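Local coordinates for spore germination protein B3 (Bacillus subtilis subsp. subtilis, PDB 3N54) that takes part, as a membrane lipoprotein, in the spore germination response to the mixture of L-asparagine, glucose, fructose and potassium ions, at residues Leu77-Gln89 with Lys186-Ala198. Residues are numbered along the deposited sequence; the frame is centred on the assembly and turned at random.
With SO4 (sulfate ion), chain H.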
loop_
_atom_site.group_PDB
_atom_site.type_symbol
_atom_site.label_atom_id
_atom_site.label_comp_id
_atom_site.label_asym_id
_atom_site.label_seq_id
_atom_site.Cartn_x
_atom_site.Cartn_y
_atom_site.Cartn_z
ATOM N N LEU A 77 1.810 -3.966 8.249
ATOM C CA LEU A 77 2.879 -3.097 8.730
ATOM C C LEU A 77 2.320 -1.836 9.367
ATOM O O LEU A 77 1.460 -1.171 8.794
ATOM C CB LEU A 77 3.821 -2.718 7.579
ATOM C CG LEU A 77 4.482 -3.852 6.792
ATOM C CD1 LEU A 77 5.328 -3.285 5.659
ATOM C CD2 LEU A 77 5.342 -4.745 7.689
ATOM N N GLY A 78 2.813 -1.519 10.563
ATOM C CA GLY A 78 2.402 -0.327 11.288
ATOM C C GLY A 78 2.989 0.933 10.686
ATOM O O GLY A 78 4.051 0.903 10.058
ATOM N N GLU A 79 2.299 2.044 10.910
ATOM C CA GLU A 79 2.636 3.315 10.273
ATOM C C GLU A 79 4.021 3.819 10.644
ATOM O O GLU A 79 4.805 4.178 9.769
ATOM C CB GLU A 79 1.588 4.377 10.621
ATOM C CG GLU A 79 1.874 5.743 10.013
ATOM C CD GLU A 79 0.754 6.746 10.225
ATOM O OE1 GLU A 79 -0.315 6.363 10.743
ATOM O OE2 GLU A 79 0.952 7.927 9.869
ATOM N N LYS A 80 4.319 3.853 11.934
ATOM C CA LYS A 80 5.611 4.358 12.384
ATOM C C LYS A 80 6.764 3.530 11.794
ATOM O O LYS A 80 7.793 4.078 11.399
ATOM C CB LYS A 80 5.673 4.387 13.912
ATOM C CG LYS A 80 6.987 4.923 14.438
ATOM C CD LYS A 80 6.962 5.115 15.934
ATOM C CE LYS A 80 8.334 5.541 16.430
ATOM N NZ LYS A 80 8.278 6.097 17.805
ATOM N N LEU A 81 6.582 2.219 11.710
ATOM C CA LEU A 81 7.600 1.356 11.120
ATOM C C LEU A 81 7.826 1.682 9.644
ATOM O O LEU A 81 8.969 1.852 9.217
ATOM C CB LEU A 81 7.237 -0.116 11.306
ATOM C CG LEU A 81 8.225 -1.108 10.671
ATOM C CD1 LEU A 81 8.451 -2.311 11.561
ATOM C CD2 LEU A 81 7.747 -1.525 9.284
ATOM N N MET A 82 6.746 1.781 8.875
ATOM C CA MET A 82 6.848 2.079 7.445
ATOM C C MET A 82 7.448 3.463 7.175
ATOM O O MET A 82 8.136 3.656 6.169
ATOM C CB MET A 82 5.473 1.993 6.769
ATOM C CG MET A 82 4.877 0.608 6.718
ATOM S SD MET A 82 3.360 0.558 5.744
ATOM C CE MET A 82 2.279 1.551 6.773
ATOM N N ARG A 83 7.153 4.427 8.046
ATOM C CA ARG A 83 7.669 5.785 7.879
ATOM C C ARG A 83 9.162 5.874 8.197
ATOM O O ARG A 83 9.868 6.677 7.598
ATOM C CB ARG A 83 6.894 6.803 8.741
ATOM C CG ARG A 83 5.504 7.152 8.215
ATOM C CD ARG A 83 4.856 8.257 9.047
ATOM N NE ARG A 83 3.474 8.545 8.663
ATOM C CZ ARG A 83 3.103 9.362 7.678
ATOM N NH1 ARG A 83 1.814 9.542 7.434
ATOM N NH2 ARG A 83 3.999 9.997 6.934
ATOM N N ASN A 84 9.641 5.049 9.123
ATOM C CA ASN A 84 11.039 5.122 9.565
ATOM C C ASN A 84 11.995 4.076 8.984
ATOM O O ASN A 84 13.208 4.248 9.077
ATOM C CB ASN A 84 11.097 5.042 11.088
ATOM C CG ASN A 84 10.376 6.184 11.754
ATOM O OD1 ASN A 84 9.707 5.997 12.766
ATOM N ND2 ASN A 84 10.493 7.378 11.187
ATOM N N GLN A 85 11.472 3.015 8.373
ATOM C CA GLN A 85 12.329 1.912 7.912
ATOM C C GLN A 85 12.012 1.417 6.517
ATOM O O GLN A 85 10.844 1.347 6.122
ATOM C CB GLN A 85 12.194 0.725 8.858
ATOM C CG GLN A 85 12.419 1.041 10.323
ATOM C CD GLN A 85 13.804 1.603 10.605
ATOM O OE1 GLN A 85 14.752 1.391 9.840
ATOM N NE2 GLN A 85 13.924 2.325 11.713
ATOM N N ASN A 86 13.069 1.074 5.784
ATOM C CA ASN A 86 12.962 0.406 4.500
ATOM C C ASN A 86 12.171 -0.880 4.726
ATOM O O ASN A 86 12.616 -1.763 5.465
ATOM C CB ASN A 86 14.361 0.106 3.952
ATOM C CG ASN A 86 14.335 -0.523 2.572
ATOM O OD1 ASN A 86 13.557 -1.441 2.303
ATOM N ND2 ASN A 86 15.198 -0.039 1.687
ATOM N N VAL A 87 10.993 -0.978 4.116
ATOM C CA VAL A 87 10.090 -2.103 4.388
ATOM C C VAL A 87 10.649 -3.437 3.884
ATOM O O VAL A 87 10.457 -4.464 4.526
ATOM C CB VAL A 87 8.652 -1.853 3.844
ATOM C CG1 VAL A 87 8.068 -0.585 4.486
ATOM C CG2 VAL A 87 8.625 -1.754 2.325
ATOM N N ASP A 88 11.340 -3.412 2.752
ATOM C CA ASP A 88 11.971 -4.613 2.220
ATOM C C ASP A 88 13.047 -5.132 3.178
ATOM O O ASP A 88 13.121 -6.321 3.449
ATOM C CB ASP A 88 12.578 -4.346 0.850
ATOM C CG ASP A 88 13.065 -5.608 0.181
ATOM O OD1 ASP A 88 12.226 -6.309 -0.421
ATOM O OD2 ASP A 88 14.283 -5.897 0.244
ATOM N N GLN A 89 13.857 -4.221 3.705
ATOM C CA GLN A 89 14.909 -4.588 4.643
ATOM C C GLN A 89 14.325 -5.141 5.933
ATOM O O GLN A 89 14.853 -6.114 6.479
ATOM C CB GLN A 89 15.835 -3.397 4.918
ATOM C CG GLN A 89 16.692 -3.019 3.724
ATOM C CD GLN A 89 17.615 -1.832 4.007
ATOM O OE1 GLN A 89 17.464 -1.158 5.024
ATOM N NE2 GLN A 89 18.567 -1.575 3.104
ATOM N N LYS A 186 7.756 5.209 -1.199
ATOM C CA LYS A 186 8.627 5.908 -2.135
ATOM C C LYS A 186 9.838 5.062 -2.515
ATOM O O LYS A 186 10.380 4.328 -1.691
ATOM C CB LYS A 186 9.080 7.238 -1.543
ATOM C CG LYS A 186 9.816 8.141 -2.531
ATOM C CD LYS A 186 9.907 9.540 -1.983
ATOM C CE LYS A 186 10.485 10.527 -2.979
ATOM N NZ LYS A 186 10.092 11.923 -2.559
ATOM N N ARG A 187 10.251 5.190 -3.771
ATOM C CA ARG A 187 11.388 4.450 -4.315
ATOM C C ARG A 187 12.672 4.832 -3.598
ATOM O O ARG A 187 12.756 5.895 -2.980
ATOM C CB ARG A 187 11.522 4.719 -5.815
ATOM C CG ARG A 187 12.084 6.102 -6.195
ATOM C CD ARG A 187 11.260 6.770 -7.301
ATOM N NE ARG A 187 10.875 5.827 -8.349
ATOM C CZ ARG A 187 9.775 5.913 -9.098
ATOM N NH1 ARG A 187 8.905 6.903 -8.945
ATOM N NH2 ARG A 187 9.534 4.973 -10.004
ATOM N N GLY A 188 13.669 3.961 -3.685
ATOM C CA GLY A 188 14.953 4.188 -3.035
ATOM C C GLY A 188 14.871 3.894 -1.549
ATOM O O GLY A 188 15.368 2.865 -1.086
ATOM N N SER A 189 14.234 4.797 -0.805
ATOM C CA SER A 189 14.097 4.642 0.640
ATOM C C SER A 189 13.213 3.455 0.997
ATOM O O SER A 189 13.416 2.800 2.018
ATOM C CB SER A 189 13.494 5.900 1.249
ATOM O OG SER A 189 12.151 6.060 0.819
ATOM N N ASN A 190 12.212 3.199 0.161
ATOM C CA ASN A 190 11.264 2.129 0.405
ATOM C C ASN A 190 10.474 2.421 1.695
ATOM O O ASN A 190 10.067 1.504 2.411
ATOM C CB ASN A 190 12.027 0.804 0.492
ATOM C CG ASN A 190 11.360 -0.321 -0.252
ATOM O OD1 ASN A 190 10.361 -0.148 -0.937
ATOM N ND2 ASN A 190 11.934 -1.493 -0.125
ATOM N N LYS A 191 10.272 3.709 1.977
ATOM C CA LYS A 191 9.550 4.168 3.157
ATOM C C LYS A 191 8.203 4.750 2.773
ATOM O O LYS A 191 8.020 5.250 1.652
ATOM C CB LYS A 191 10.352 5.237 3.899
ATOM C CG LYS A 191 11.632 4.725 4.508
ATOM C CD LYS A 191 12.396 5.830 5.221
ATOM C CE LYS A 191 13.683 5.293 5.825
ATOM N NZ LYS A 191 14.406 6.327 6.606
ATOM N N LEU A 192 7.259 4.698 3.707
ATOM C CA LEU A 192 5.944 5.279 3.479
ATOM C C LEU A 192 6.062 6.789 3.684
ATOM O O LEU A 192 6.543 7.240 4.727
ATOM C CB LEU A 192 4.891 4.653 4.402
ATOM C CG LEU A 192 3.461 5.217 4.314
ATOM C CD1 LEU A 192 2.408 4.138 4.601
ATOM C CD2 LEU A 192 3.267 6.436 5.243
ATOM N N VAL A 193 5.647 7.562 2.679
ATOM C CA VAL A 193 5.750 9.029 2.731
ATOM C C VAL A 193 4.393 9.706 2.917
ATOM O O VAL A 193 4.330 10.917 3.127
ATOM C CB VAL A 193 6.450 9.599 1.481
ATOM C CG1 VAL A 193 7.907 9.121 1.418
ATOM C CG2 VAL A 193 5.694 9.227 0.213
ATOM N N GLY A 194 3.317 8.931 2.853
ATOM C CA GLY A 194 1.978 9.458 3.109
ATOM C C GLY A 194 0.893 8.447 2.799
ATOM O O GLY A 194 1.186 7.333 2.364
ATOM N N PHE A 195 -0.355 8.849 3.028
ATOM C CA PHE A 195 -1.530 8.039 2.706
ATOM C C PHE A 195 -2.474 8.788 1.768
ATOM O O PHE A 195 -2.568 10.008 1.803
ATOM C CB PHE A 195 -2.343 7.712 3.959
ATOM C CG PHE A 195 -1.683 6.754 4.902
ATOM C CD1 PHE A 195 -1.870 5.386 4.766
ATOM C CD2 PHE A 195 -0.907 7.219 5.951
ATOM C CE1 PHE A 195 -1.283 4.499 5.652
ATOM C CE2 PHE A 195 -0.314 6.339 6.834
ATOM C CZ PHE A 195 -0.503 4.979 6.687
ATOM N N LEU A 196 -3.175 8.028 0.940
ATOM C CA LEU A 196 -4.266 8.541 0.148
ATOM C C LEU A 196 -5.534 8.018 0.817
ATOM O O LEU A 196 -5.541 6.909 1.356
ATOM C CB LEU A 196 -4.175 8.059 -1.301
ATOM C CG LEU A 196 -3.020 8.601 -2.159
ATOM C CD1 LEU A 196 -3.105 8.057 -3.580
ATOM C CD2 LEU A 196 -3.011 10.120 -2.177
ATOM N N SER A 197 -6.597 8.812 0.797
ATOM C CA SER A 197 -7.868 8.395 1.364
ATOM C C SER A 197 -8.508 7.358 0.453
ATOM O O SER A 197 -8.070 7.169 -0.682
ATOM C CB SER A 197 -8.808 9.596 1.522
ATOM O OG SER A 197 -9.120 10.173 0.264
ATOM N N ALA A 198 -9.547 6.697 0.958
ATOM C CA ALA A 198 -10.325 5.749 0.169
ATOM C C ALA A 198 -10.842 6.401 -1.108
ATOM O O ALA A 198 -10.732 5.816 -2.182
ATOM C CB ALA A 198 -11.490 5.208 0.991
HETATM S S SO4 H . 1.576 12.829 5.797
HETATM O O1 SO4 H . 1.738 13.431 7.124
HETATM O O2 SO4 H . 0.444 11.887 5.788
HETATM O O3 SO4 H . 1.280 13.853 4.795
HETATM O O4 SO4 H . 2.815 12.165 5.396
HETATM O O HOH W 1 6.711 9.861 6.714
HETATM O O HOH W 2 12.823 8.047 8.298
HETATM O O HOH W 3 16.397 4.871 8.037
#
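Leu192 N donates to Met82 O at 2.8 Å, almost straight (168°) and from above the carbonyl plane. Past helix 79-84, Val87 N donates to Asn190 O at 3.2 Å. Asn190 ND2 donates an N-H to Asn86 OD1 (2.9 Å), the amide planes nearly perpendicular (88°). Gln89 N meets that oxygen from the opposite face, so the N-cap acceptor of helix 87-94 is gripped twice; buried Asn190 OD1 is satisfied by Ser159 OG. Lys191 NZ donates to two waters and, weakly, to Asn84 O (3.4 Å).

Arg83 CG, anti to the carbonyl carbon (chi1 -75°), starts a chain extended to NE that lays the guanidinium over Leu192 CD2, 3.8 Å from its plane. NE lies 2.9 Å from Glu79 OE2, using its anti lone pair; NH1 grips it too. NH2 and NH1 bind sulfate O4 and O2, and a water links NH2 to Leu192 O. A leucine in place of Arg83 would probably leave Glu79 OE2 without its countercharge. Glu79 OE1 accepts from Gly111 N, and Glu79 CD meets Phe195 CE2 (3.6 Å). Two backbone bonds and one amide-amide bond fasten the helical segment to edge strand 191-196 and its preceding turn, beside an arginine holding a sulfate probably from the crystallisation liquor.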